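Local atomic coordinates of RE68036p (PDB entry 1SQH), a protein that is of unproven function but may transfer acyl groups to the nitrogen of glycine. Residues D8-L13 and T113-W118; K66-H71 and Y82-R87; L212-S217 and G250-A255; I223-Q228 and Q238-A243. All blocks are in the same frame, centred on the assembly; numbering follows the deposited sequence.

Contact 1 of 4, residues D8-L13 and T113-W118; sequences DILRPL and TQLIEW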
# COMPACT_ATOMS: atom_id res chain seq x y z
N ASP A 8 25.14 -9.88 -3.48
CA ASP A 8 24.01 -9.89 -4.40
C ASP A 8 24.02 -8.68 -5.33
O ASP A 8 24.53 -7.63 -4.97
CB ASP A 8 22.69 -9.91 -3.61
CG ASP A 8 21.49 -10.25 -4.48
OD1 ASP A 8 21.23 -11.46 -4.68
OD2 ASP A 8 20.82 -9.31 -4.96
N ILE A 9 23.46 -8.83 -6.53
CA ILE A 9 23.43 -7.73 -7.48
C ILE A 9 22.63 -6.54 -6.90
O ILE A 9 22.73 -5.41 -7.39
CB ILE A 9 22.81 -8.18 -8.81
CG1 ILE A 9 22.94 -7.07 -9.85
CG2 ILE A 9 21.36 -8.57 -8.60
CD1 ILE A 9 22.52 -7.51 -11.24
N LEU A 10 21.86 -6.81 -5.86
CA LEU A 10 21.08 -5.76 -5.20
C LEU A 10 21.87 -5.23 -4.01
O LEU A 10 22.33 -6.00 -3.16
CB LEU A 10 19.73 -6.32 -4.72
CG LEU A 10 18.68 -6.69 -5.77
CD1 LEU A 10 17.45 -7.25 -5.09
CD2 LEU A 10 18.33 -5.46 -6.61
N ARG A 11 22.04 -3.91 -3.94
CA ARG A 11 22.77 -3.31 -2.83
C ARG A 11 21.82 -2.47 -1.99
O ARG A 11 21.14 -1.59 -2.51
CB ARG A 11 23.90 -2.41 -3.31
CG ARG A 11 24.71 -1.87 -2.14
CD ARG A 11 25.60 -0.70 -2.48
NE ARG A 11 24.92 0.59 -2.45
CZ ARG A 11 24.37 1.16 -3.51
NH1 ARG A 11 24.42 0.55 -4.69
NH2 ARG A 11 23.80 2.36 -3.41
N PRO A 12 21.80 -2.71 -0.68
CA PRO A 12 20.92 -1.97 0.23
C PRO A 12 21.23 -0.48 0.29
O PRO A 12 22.36 -0.07 0.55
CB PRO A 12 21.16 -2.66 1.57
CG PRO A 12 22.61 -3.07 1.48
CD PRO A 12 22.69 -3.62 0.07
N LEU A 13 20.22 0.34 0.02
CA LEU A 13 20.41 1.79 0.07
C LEU A 13 20.37 2.24 1.52
O LEU A 13 19.64 1.68 2.33
CB LEU A 13 19.32 2.51 -0.71
CG LEU A 13 19.47 2.58 -2.23
CD1 LEU A 13 19.42 1.18 -2.80
CD2 LEU A 13 18.35 3.43 -2.82
N THR A 113 19.36 -11.49 -8.92
CA THR A 113 19.28 -11.49 -7.47
C THR A 113 18.80 -12.82 -6.90
O THR A 113 18.20 -13.64 -7.60
CB THR A 113 18.32 -10.37 -6.96
OG1 THR A 113 18.35 -10.31 -5.53
CG2 THR A 113 16.89 -10.65 -7.42
N GLN A 114 19.06 -13.02 -5.62
CA GLN A 114 18.64 -14.24 -4.94
C GLN A 114 17.99 -13.83 -3.62
O GLN A 114 17.84 -14.64 -2.72
CB GLN A 114 19.83 -15.14 -4.65
CG GLN A 114 20.63 -15.52 -5.89
CD GLN A 114 21.77 -16.45 -5.56
OE1 GLN A 114 22.65 -16.12 -4.75
NE2 GLN A 114 21.77 -17.63 -6.17
N LEU A 115 17.61 -12.55 -3.52
CA LEU A 115 16.98 -12.06 -2.30
C LEU A 115 15.46 -12.22 -2.37
O LEU A 115 14.78 -12.09 -1.36
CB LEU A 115 17.33 -10.59 -2.06
CG LEU A 115 18.81 -10.20 -2.08
CD1 LEU A 115 18.95 -8.74 -1.64
CD2 LEU A 115 19.61 -11.09 -1.15
N ILE A 116 14.96 -12.50 -3.57
CA ILE A 116 13.53 -12.66 -3.80
C ILE A 116 13.10 -14.13 -3.67
O ILE A 116 13.74 -15.02 -4.22
CB ILE A 116 13.13 -12.15 -5.21
CG1 ILE A 116 13.37 -10.64 -5.29
CG2 ILE A 116 11.68 -12.46 -5.48
CD1 ILE A 116 13.05 -10.04 -6.64
N GLU A 117 12.01 -14.36 -2.95
CA GLU A 117 11.52 -15.71 -2.72
C GLU A 117 10.49 -16.15 -3.77
O GLU A 117 9.31 -16.32 -3.47
CB GLU A 117 10.96 -15.79 -1.30
CG GLU A 117 11.92 -15.14 -0.30
CD GLU A 117 11.41 -15.17 1.13
OE1 GLU A 117 10.19 -15.34 1.32
OE2 GLU A 117 12.23 -15.01 2.06
N TRP A 118 10.97 -16.33 -5.00
CA TRP A 118 10.14 -16.73 -6.13
C TRP A 118 9.35 -17.99 -5.87
O TRP A 118 8.26 -18.17 -6.40
CB TRP A 118 11.01 -16.99 -7.36
CG TRP A 118 11.82 -15.83 -7.82
CD1 TRP A 118 13.16 -15.67 -7.69
CD2 TRP A 118 11.34 -14.67 -8.50
NE1 TRP A 118 13.55 -14.48 -8.25
CE2 TRP A 118 12.45 -13.85 -8.76
CE3 TRP A 118 10.07 -14.25 -8.92
CZ2 TRP A 118 12.34 -12.62 -9.41
CZ3 TRP A 118 9.95 -13.02 -9.57
CH2 TRP A 118 11.08 -12.23 -9.81
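A polar tie made by one carboxylate joins the two segments: D8, just ahead of edge strand 10-12, holds T113 and Q114, where the chain leaves helix 104-112 for a loop. The D8 CG atom stands anti to the backbone N (chi1 -166°), which sets this carbon close to the loop, and each oxygen accepts a bond from there. D8 OD1 accepts from Q114 N at 2.8 Å with its syn lone pair. D8 OD2 accepts a hydrogen bond from T113 OG1 at 2.7 Å, from the syn side and somewhat out of the carboxylate plane. On its anti side the same D8 OD2 accepts from L10 N at 2.9 Å, which closes an Asx turn. T113 OG1 in turn accepts from L115 N at 3.1 Å, an almost straight bond that makes an ST turn.

Side-chain carbons pack beside this polar network. L115 and D8 meet tip to tip, CG to CG at 3.6 Å, and the L10 side chain crosses that of T113, its CD1 3.2 Å from T113 OG1. The L10 CB and L115 CD1 atoms add a looser apolar contact, and both side chains carry on toward strand 82-87. An alanine in place of D8 would probably leave T113 OG1 and the amides of L10 and Q114 without their acceptor and let the loop drift from the strand.

With three donors on two oxygens, the D8 carboxylate is likely to be stabilised in its charged form, and T113, donating to it while accepting from L115 N, passes the hold on into the loop.

Contact 2 of 4, residues K66-H71 and Y82-R87; sequences KQFYTH and YVSLHR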
# COMPACT_ATOMS: atom_id res chain seq x y z
N LYS A 66 10.65 -1.44 5.35
CA LYS A 66 10.97 -1.84 3.99
C LYS A 66 12.47 -1.66 3.78
O LYS A 66 13.08 -0.75 4.34
CB LYS A 66 10.23 -0.98 2.96
CG LYS A 66 8.75 -1.30 2.78
CD LYS A 66 8.21 -0.63 1.50
CE LYS A 66 6.71 -0.83 1.33
NZ LYS A 66 5.95 -0.21 2.46
N GLN A 67 13.07 -2.53 2.98
CA GLN A 67 14.49 -2.43 2.69
C GLN A 67 14.64 -2.17 1.19
O GLN A 67 14.29 -3.01 0.36
CB GLN A 67 15.21 -3.71 3.10
CG GLN A 67 15.15 -3.97 4.60
CD GLN A 67 15.10 -5.44 4.94
OE1 GLN A 67 14.06 -6.10 4.75
NE2 GLN A 67 16.21 -5.97 5.44
N PHE A 68 15.13 -0.99 0.86
CA PHE A 68 15.29 -0.60 -0.53
C PHE A 68 16.65 -1.01 -1.07
O PHE A 68 17.64 -1.00 -0.34
CB PHE A 68 15.09 0.92 -0.64
CG PHE A 68 13.70 1.37 -0.30
CD1 PHE A 68 12.68 1.32 -1.25
CD2 PHE A 68 13.39 1.83 0.99
CE1 PHE A 68 11.37 1.70 -0.94
CE2 PHE A 68 12.09 2.22 1.31
CZ PHE A 68 11.08 2.15 0.35
N TYR A 69 16.69 -1.39 -2.34
CA TYR A 69 17.94 -1.81 -2.97
C TYR A 69 18.08 -1.24 -4.38
O TYR A 69 17.11 -0.76 -4.96
CB TYR A 69 18.01 -3.34 -3.11
CG TYR A 69 17.85 -4.12 -1.83
CD1 TYR A 69 16.58 -4.35 -1.29
CD2 TYR A 69 18.95 -4.67 -1.18
CE1 TYR A 69 16.43 -5.11 -0.12
CE2 TYR A 69 18.81 -5.43 -0.02
CZ TYR A 69 17.55 -5.65 0.50
OH TYR A 69 17.40 -6.41 1.63
N THR A 70 19.29 -1.28 -4.93
CA THR A 70 19.49 -0.84 -6.30
C THR A 70 20.61 -1.68 -6.87
O THR A 70 21.26 -2.42 -6.13
CB THR A 70 19.89 0.64 -6.41
OG1 THR A 70 19.84 1.01 -7.80
CG2 THR A 70 21.30 0.88 -5.90
N HIS A 71 20.82 -1.59 -8.18
CA HIS A 71 21.87 -2.35 -8.85
C HIS A 71 23.21 -1.98 -8.21
O HIS A 71 23.64 -0.82 -8.26
CB HIS A 71 21.86 -2.02 -10.34
CG HIS A 71 22.69 -2.95 -11.18
ND1 HIS A 71 24.00 -3.25 -10.87
CD2 HIS A 71 22.41 -3.61 -12.32
CE1 HIS A 71 24.49 -4.05 -11.80
NE2 HIS A 71 23.54 -4.29 -12.69
N TYR A 82 15.04 0.74 -8.57
CA TYR A 82 15.01 0.27 -7.20
C TYR A 82 14.15 -0.97 -7.03
O TYR A 82 13.32 -1.31 -7.87
CB TYR A 82 14.48 1.38 -6.28
CG TYR A 82 12.98 1.34 -6.07
CD1 TYR A 82 12.43 0.70 -4.96
CD2 TYR A 82 12.12 1.91 -6.99
CE1 TYR A 82 11.05 0.63 -4.77
CE2 TYR A 82 10.73 1.85 -6.81
CZ TYR A 82 10.21 1.21 -5.70
OH TYR A 82 8.84 1.16 -5.53
N VAL A 83 14.39 -1.66 -5.93
CA VAL A 83 13.64 -2.85 -5.60
C VAL A 83 13.56 -2.79 -4.09
O VAL A 83 14.58 -2.60 -3.42
CB VAL A 83 14.37 -4.17 -6.02
CG1 VAL A 83 13.57 -5.38 -5.53
CG2 VAL A 83 14.53 -4.24 -7.54
N SER A 84 12.34 -2.91 -3.57
CA SER A 84 12.14 -2.90 -2.13
C SER A 84 11.65 -4.27 -1.70
O SER A 84 10.99 -4.99 -2.46
CB SER A 84 11.11 -1.84 -1.74
OG SER A 84 9.93 -1.99 -2.49
N LEU A 85 12.02 -4.65 -0.48
CA LEU A 85 11.62 -5.92 0.09
C LEU A 85 10.91 -5.65 1.41
O LEU A 85 11.44 -4.92 2.26
CB LEU A 85 12.84 -6.81 0.30
CG LEU A 85 13.52 -7.34 -0.98
CD1 LEU A 85 14.73 -8.20 -0.59
CD2 LEU A 85 12.54 -8.15 -1.79
N HIS A 86 9.72 -6.22 1.55
CA HIS A 86 8.87 -6.06 2.73
C HIS A 86 8.52 -7.42 3.35
O HIS A 86 8.38 -8.43 2.64
CB HIS A 86 7.59 -5.30 2.34
CG HIS A 86 6.55 -5.24 3.42
ND1 HIS A 86 5.63 -6.25 3.63
CD2 HIS A 86 6.27 -4.28 4.34
CE1 HIS A 86 4.83 -5.91 4.63
NE2 HIS A 86 5.19 -4.72 5.07
N ARG A 87 8.37 -7.45 4.66
CA ARG A 87 8.05 -8.69 5.34
C ARG A 87 6.88 -8.58 6.32
O ARG A 87 6.80 -7.64 7.12
CB ARG A 87 9.28 -9.19 6.10
CG ARG A 87 9.11 -10.57 6.73
CD ARG A 87 10.13 -11.53 6.13
NE ARG A 87 9.56 -12.47 5.17
CZ ARG A 87 10.21 -12.94 4.11
NH1 ARG A 87 11.45 -12.54 3.87
NH2 ARG A 87 9.64 -13.82 3.30
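Q67 and L85 trade two backbone bonds, Q67 N to L85 O at 3.0 Å and L85 N to Q67 O at 2.9 Å, which makes them a hydrogen-bonded antiparallel pair. Two residues on, Y69 and V83 do the same, with Y69 N to V83 O at 2.7 Å and V83 N to Y69 O at 3.0 Å. Q67 O and Y69 O each receive a CA-H contact as well, from S84 and Y82 respectively.

Between these pairs F68 faces S84 as a non-hydrogen-bonded pair, and their backbone bonds go outward, F68 to L13 beside strand 10-12 and S84 to S94 of strand 91-96. The segments are thus neighbouring inner strands of the mixed sheet that runs through the protein, here inside a region assigned to the acetyltransferase clan.

One face carries Y69, V83 and L85. There the tyrosine and leucine side chains cross at about a right angle, with Y69 CE1 3.6 Å from L85 CD1, while V83 O sits in plane at the edge of the Y69 ring. On the face that looks to helix 34-51, the F68 and Y82 side chains run side by side, their rings set obliquely at 48°; Y82 CD1 lies at the F68 edge, 3.8 Å from F68 CD1, and S84 CB is 3.6 Å from F68 CD1.

The polar ends find partners beyond the pair: Y82 OH meets S94 OG and H35 ND1, S84 OG bonds weakly to S94 O, T70 OG1 bonds to T81 O, H71 NE2 to E108 OE2, H86 NE2 to S63 O, and K66 NZ to Q42 OE1. K66 meets H86 through carbon, its CG lying at the edge of the imidazole.

Contact 3 of 4, residues L212-S217 and G250-A255; sequences LGICRS and GLLAAA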
# COMPACT_ATOMS: atom_id res chain seq x y z
N LEU A 212 -10.48 4.92 11.00
CA LEU A 212 -11.80 5.38 11.39
C LEU A 212 -12.78 4.22 11.48
O LEU A 212 -12.82 3.36 10.60
CB LEU A 212 -12.34 6.42 10.40
CG LEU A 212 -11.82 7.86 10.50
CD1 LEU A 212 -12.57 8.75 9.52
CD2 LEU A 212 -12.02 8.38 11.92
N GLY A 213 -13.55 4.20 12.56
CA GLY A 213 -14.52 3.13 12.72
C GLY A 213 -15.90 3.68 13.03
O GLY A 213 -16.04 4.76 13.61
N ILE A 214 -16.92 2.94 12.60
CA ILE A 214 -18.31 3.31 12.84
C ILE A 214 -18.92 2.29 13.82
O ILE A 214 -18.99 1.09 13.53
CB ILE A 214 -19.14 3.25 11.52
CG1 ILE A 214 -18.57 4.20 10.47
CG2 ILE A 214 -20.59 3.64 11.81
CD1 ILE A 214 -18.78 5.67 10.78
N CYS A 215 -19.36 2.77 14.98
CA CYS A 215 -19.96 1.88 15.96
C CYS A 215 -21.38 2.31 16.31
O CYS A 215 -21.71 3.49 16.27
CB CYS A 215 -19.12 1.84 17.24
SG CYS A 215 -17.49 1.12 17.02
N ARG A 216 -22.22 1.33 16.66
CA ARG A 216 -23.60 1.62 17.03
C ARG A 216 -23.57 2.31 18.38
O ARG A 216 -22.87 1.86 19.30
CB ARG A 216 -24.42 0.33 17.13
CG ARG A 216 -24.19 -0.66 16.00
CD ARG A 216 -25.38 -1.61 15.82
NE ARG A 216 -26.43 -1.00 15.00
CZ ARG A 216 -27.64 -1.52 14.82
NH1 ARG A 216 -27.97 -2.67 15.41
NH2 ARG A 216 -28.52 -0.90 14.04
N SER A 217 -24.31 3.40 18.52
CA SER A 217 -24.34 4.11 19.79
C SER A 217 -24.78 3.18 20.92
O SER A 217 -24.34 3.32 22.06
CB SER A 217 -25.28 5.31 19.70
OG SER A 217 -24.80 6.22 18.73
N GLY A 250 -19.40 5.61 1.84
CA GLY A 250 -18.99 6.89 1.29
C GLY A 250 -18.60 7.87 2.38
O GLY A 250 -17.75 8.74 2.17
N LEU A 251 -19.21 7.73 3.55
CA LEU A 251 -18.91 8.61 4.66
C LEU A 251 -17.48 8.36 5.15
O LEU A 251 -16.71 9.30 5.34
CB LEU A 251 -19.92 8.39 5.81
CG LEU A 251 -19.87 9.42 6.94
CD1 LEU A 251 -21.22 9.50 7.62
CD2 LEU A 251 -18.79 9.05 7.93
N LEU A 252 -17.13 7.09 5.34
CA LEU A 252 -15.78 6.77 5.79
C LEU A 252 -14.76 7.34 4.82
O LEU A 252 -13.85 8.08 5.21
CB LEU A 252 -15.56 5.25 5.90
CG LEU A 252 -15.89 4.50 7.21
CD1 LEU A 252 -15.38 5.30 8.41
CD2 LEU A 252 -17.36 4.28 7.33
N ALA A 253 -14.92 7.03 3.54
CA ALA A 253 -13.98 7.51 2.54
C ALA A 253 -13.83 9.03 2.53
O ALA A 253 -12.72 9.55 2.38
CB ALA A 253 -14.37 7.01 1.14
N ALA A 254 -14.93 9.75 2.67
CA ALA A 254 -14.86 11.21 2.66
C ALA A 254 -14.11 11.70 3.90
O ALA A 254 -13.17 12.50 3.80
CB ALA A 254 -16.26 11.81 2.59
N ALA A 255 -14.51 11.20 5.07
CA ALA A 255 -13.90 11.60 6.32
C ALA A 255 -12.40 11.31 6.35
O ALA A 255 -11.59 12.20 6.67
CB ALA A 255 -14.59 10.92 7.49
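A255 N bonds to L251 O at 2.9 Å, the shortest polar bond within the two segments, and this helical turn sets L251 and A255 on the side of helix 248-263 that looks at strand 212-216. No hydrogen bond passes between helix and strand; everything that crosses is hydrocarbon.

L252 does most of the work, its two methyls divided between two strand residues. The L252 CD2 atom presses on I214 CG1 at 3.4 Å, tighter than usual for two carbons, as the side chains pass at a slant. The other branch, L252 CD1, rests on L212 CB at 3.8 Å. A chi1 of -78° sets L212 CG anti to the carbonyl carbon, beside the backbone N; beyond it, L212 CD1 touches A255 CB at 3.6 Å. I214 CD1 also makes a looser contact with L251 CD2, at 4.4 Å. L212 and I214, two apart on the strand, thus present the same face to the helix, while their backbones bond to strand 222-228.

The segment axes come no nearer than 9.4 Å, with an angle of 147° between their directions. A helix packed on one face of an antiparallel sheet, running roughly against strand 212-216 and following strand 234-239 in the chain after a short loop, is consistent with the GNAT fold expected of an FR47-like region, in which the turn leading into this helix usually receives the pyrophosphate of acyl-CoA.

Contact 4 of 4, residues I223-Q228 and Q238-A243; sequences IAWIFQ and QVLPKA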
# COMPACT_ATOMS: atom_id res chain seq x y z
N ILE A 223 -19.05 -1.59 13.26
CA ILE A 223 -19.82 -2.07 12.12
C ILE A 223 -19.27 -1.72 10.74
O ILE A 223 -19.71 -2.27 9.73
CB ILE A 223 -21.30 -1.59 12.25
CG1 ILE A 223 -22.24 -2.66 11.71
CG2 ILE A 223 -21.49 -0.24 11.54
CD1 ILE A 223 -22.30 -3.90 12.58
N ALA A 224 -18.32 -0.79 10.71
CA ALA A 224 -17.69 -0.35 9.46
C ALA A 224 -16.38 0.36 9.80
O ALA A 224 -16.27 0.98 10.86
CB ALA A 224 -18.63 0.60 8.71
N TRP A 225 -15.40 0.29 8.91
CA TRP A 225 -14.11 0.91 9.18
C TRP A 225 -13.31 1.25 7.92
O TRP A 225 -13.60 0.75 6.83
CB TRP A 225 -13.29 -0.01 10.09
CG TRP A 225 -13.22 -1.41 9.55
CD1 TRP A 225 -12.38 -1.87 8.58
CD2 TRP A 225 -14.11 -2.49 9.86
NE1 TRP A 225 -12.70 -3.17 8.25
CE2 TRP A 225 -13.76 -3.57 9.02
CE3 TRP A 225 -15.18 -2.64 10.76
CZ2 TRP A 225 -14.44 -4.80 9.06
CZ3 TRP A 225 -15.86 -3.86 10.79
CH2 TRP A 225 -15.48 -4.92 9.94
N ILE A 226 -12.30 2.10 8.09
CA ILE A 226 -11.45 2.52 6.99
C ILE A 226 -10.07 2.81 7.59
O ILE A 226 -9.96 3.31 8.71
CB ILE A 226 -12.06 3.77 6.29
CG1 ILE A 226 -11.51 3.92 4.87
CG2 ILE A 226 -11.77 5.03 7.10
CD1 ILE A 226 -10.15 4.54 4.81
N PHE A 227 -9.02 2.48 6.85
CA PHE A 227 -7.65 2.68 7.33
C PHE A 227 -6.86 3.61 6.43
O PHE A 227 -7.27 3.90 5.30
CB PHE A 227 -6.86 1.37 7.31
CG PHE A 227 -7.13 0.46 8.45
CD1 PHE A 227 -8.24 -0.38 8.44
CD2 PHE A 227 -6.22 0.39 9.51
CE1 PHE A 227 -8.45 -1.28 9.49
CE2 PHE A 227 -6.42 -0.51 10.57
CZ PHE A 227 -7.53 -1.35 10.55
N GLN A 228 -5.72 4.08 6.93
CA GLN A 228 -4.81 4.87 6.11
C GLN A 228 -3.94 3.70 5.63
O GLN A 228 -3.71 2.77 6.39
CB GLN A 228 -3.95 5.82 6.94
CG GLN A 228 -3.03 6.68 6.06
CD GLN A 228 -2.37 7.81 6.83
OE1 GLN A 228 -1.94 8.80 6.23
NE2 GLN A 228 -2.28 7.66 8.14
N GLN A 238 -14.49 -1.15 4.64
CA GLN A 238 -15.48 -2.21 4.70
C GLN A 238 -16.63 -1.89 5.64
O GLN A 238 -16.45 -1.25 6.67
CB GLN A 238 -14.85 -3.54 5.09
CG GLN A 238 -15.83 -4.70 4.92
CD GLN A 238 -15.16 -6.06 4.97
OE1 GLN A 238 -15.81 -7.08 4.71
NE2 GLN A 238 -13.87 -6.09 5.30
N VAL A 239 -17.82 -2.34 5.23
CA VAL A 239 -19.03 -2.16 6.01
C VAL A 239 -19.68 -3.53 6.17
O VAL A 239 -19.91 -4.23 5.18
CB VAL A 239 -20.03 -1.21 5.30
CG1 VAL A 239 -21.34 -1.16 6.08
CG2 VAL A 239 -19.44 0.19 5.19
N LEU A 240 -19.93 -3.92 7.42
CA LEU A 240 -20.57 -5.20 7.71
C LEU A 240 -21.94 -5.21 7.03
O LEU A 240 -22.63 -4.19 6.98
CB LEU A 240 -20.74 -5.38 9.23
CG LEU A 240 -19.75 -6.19 10.08
CD1 LEU A 240 -18.45 -6.48 9.35
CD2 LEU A 240 -19.50 -5.40 11.36
N PRO A 241 -22.34 -6.37 6.48
CA PRO A 241 -23.63 -6.50 5.80
C PRO A 241 -24.82 -5.88 6.53
O PRO A 241 -25.64 -5.20 5.92
CB PRO A 241 -23.76 -8.00 5.62
CG PRO A 241 -22.33 -8.42 5.37
CD PRO A 241 -21.60 -7.64 6.46
N LYS A 242 -24.91 -6.11 7.83
CA LYS A 242 -26.02 -5.59 8.62
C LYS A 242 -26.09 -4.06 8.69
O LYS A 242 -27.01 -3.51 9.30
CB LYS A 242 -25.98 -6.17 10.04
CG LYS A 242 -24.63 -6.10 10.74
CD LYS A 242 -24.75 -6.60 12.17
CE LYS A 242 -23.42 -7.10 12.73
NZ LYS A 242 -22.96 -8.37 12.08
N ALA A 243 -25.12 -3.39 8.08
CA ALA A 243 -25.10 -1.93 8.08
C ALA A 243 -24.96 -1.36 6.67
O ALA A 243 -24.72 -0.16 6.50
CB ALA A 243 -23.96 -1.42 8.97
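A beta hairpin of strands 222-228 and 234-239 brings these segments together, and at its far end I223 and A224 form a classic beta bulge, both facing I214 of the neighbouring strand 211-216. W225 and Q238 are a hydrogen-bonded pair: W225 N to Q238 O is 2.9 Å, and Q238 N returns to W225 O. Beyond the A224 and V239 pair, L240 N continues to I223 O at 2.8 Å.

W225 CG sits between the backbone N and carbonyl carbon (chi1 51°), which folds the start of the indole back over its own strand; Q238 O lies 4.1 Å above the centre of one ring face. The Q238 side chain runs alongside, its CB 3.8 Å from W225 NE1, a buried N-H with no partner in the model. At the far rim W225 CH2 meets L240 CD1 at 3.4 Å. An alanine at W225 would probably open a gap beside Q238 and leave L240 CD1 without its ring neighbour.

L240 CD2 also touches I223 CD1, and K242 CE of the short 3-10 turn meets I223 CD1 at 3.4 Å. That turn is closed by A243 N bonding to L240 O at 2.8 Å, and it brings A243 CB to 3.5 Å from I223 CG1, a snug carbon pair.

The contacts fall into two pairs on opposite sides of the chain's centre. Contacts 1 and 2, with centres 8 Å apart, share the mixed sheet; R11 N of contact 1 probably bonds to T70 O of contact 2, and E117 OE1 forms a salt bridge with R87 NH2 at 2.6 Å. Contacts 3 and 4, 7 Å between centres, share the four-stranded sheet, where I214 N and A224 O lie 2.7 Å apart. Contact 4 is nested within the loop closed by contact 3, as contact 2 is within contact 1. Between the pairs, contacts 2 and 4 come closest, about 11 Å between nearest atoms. Segments 238-243 and 250-255 flank the turn that probably meets any acyl-CoA.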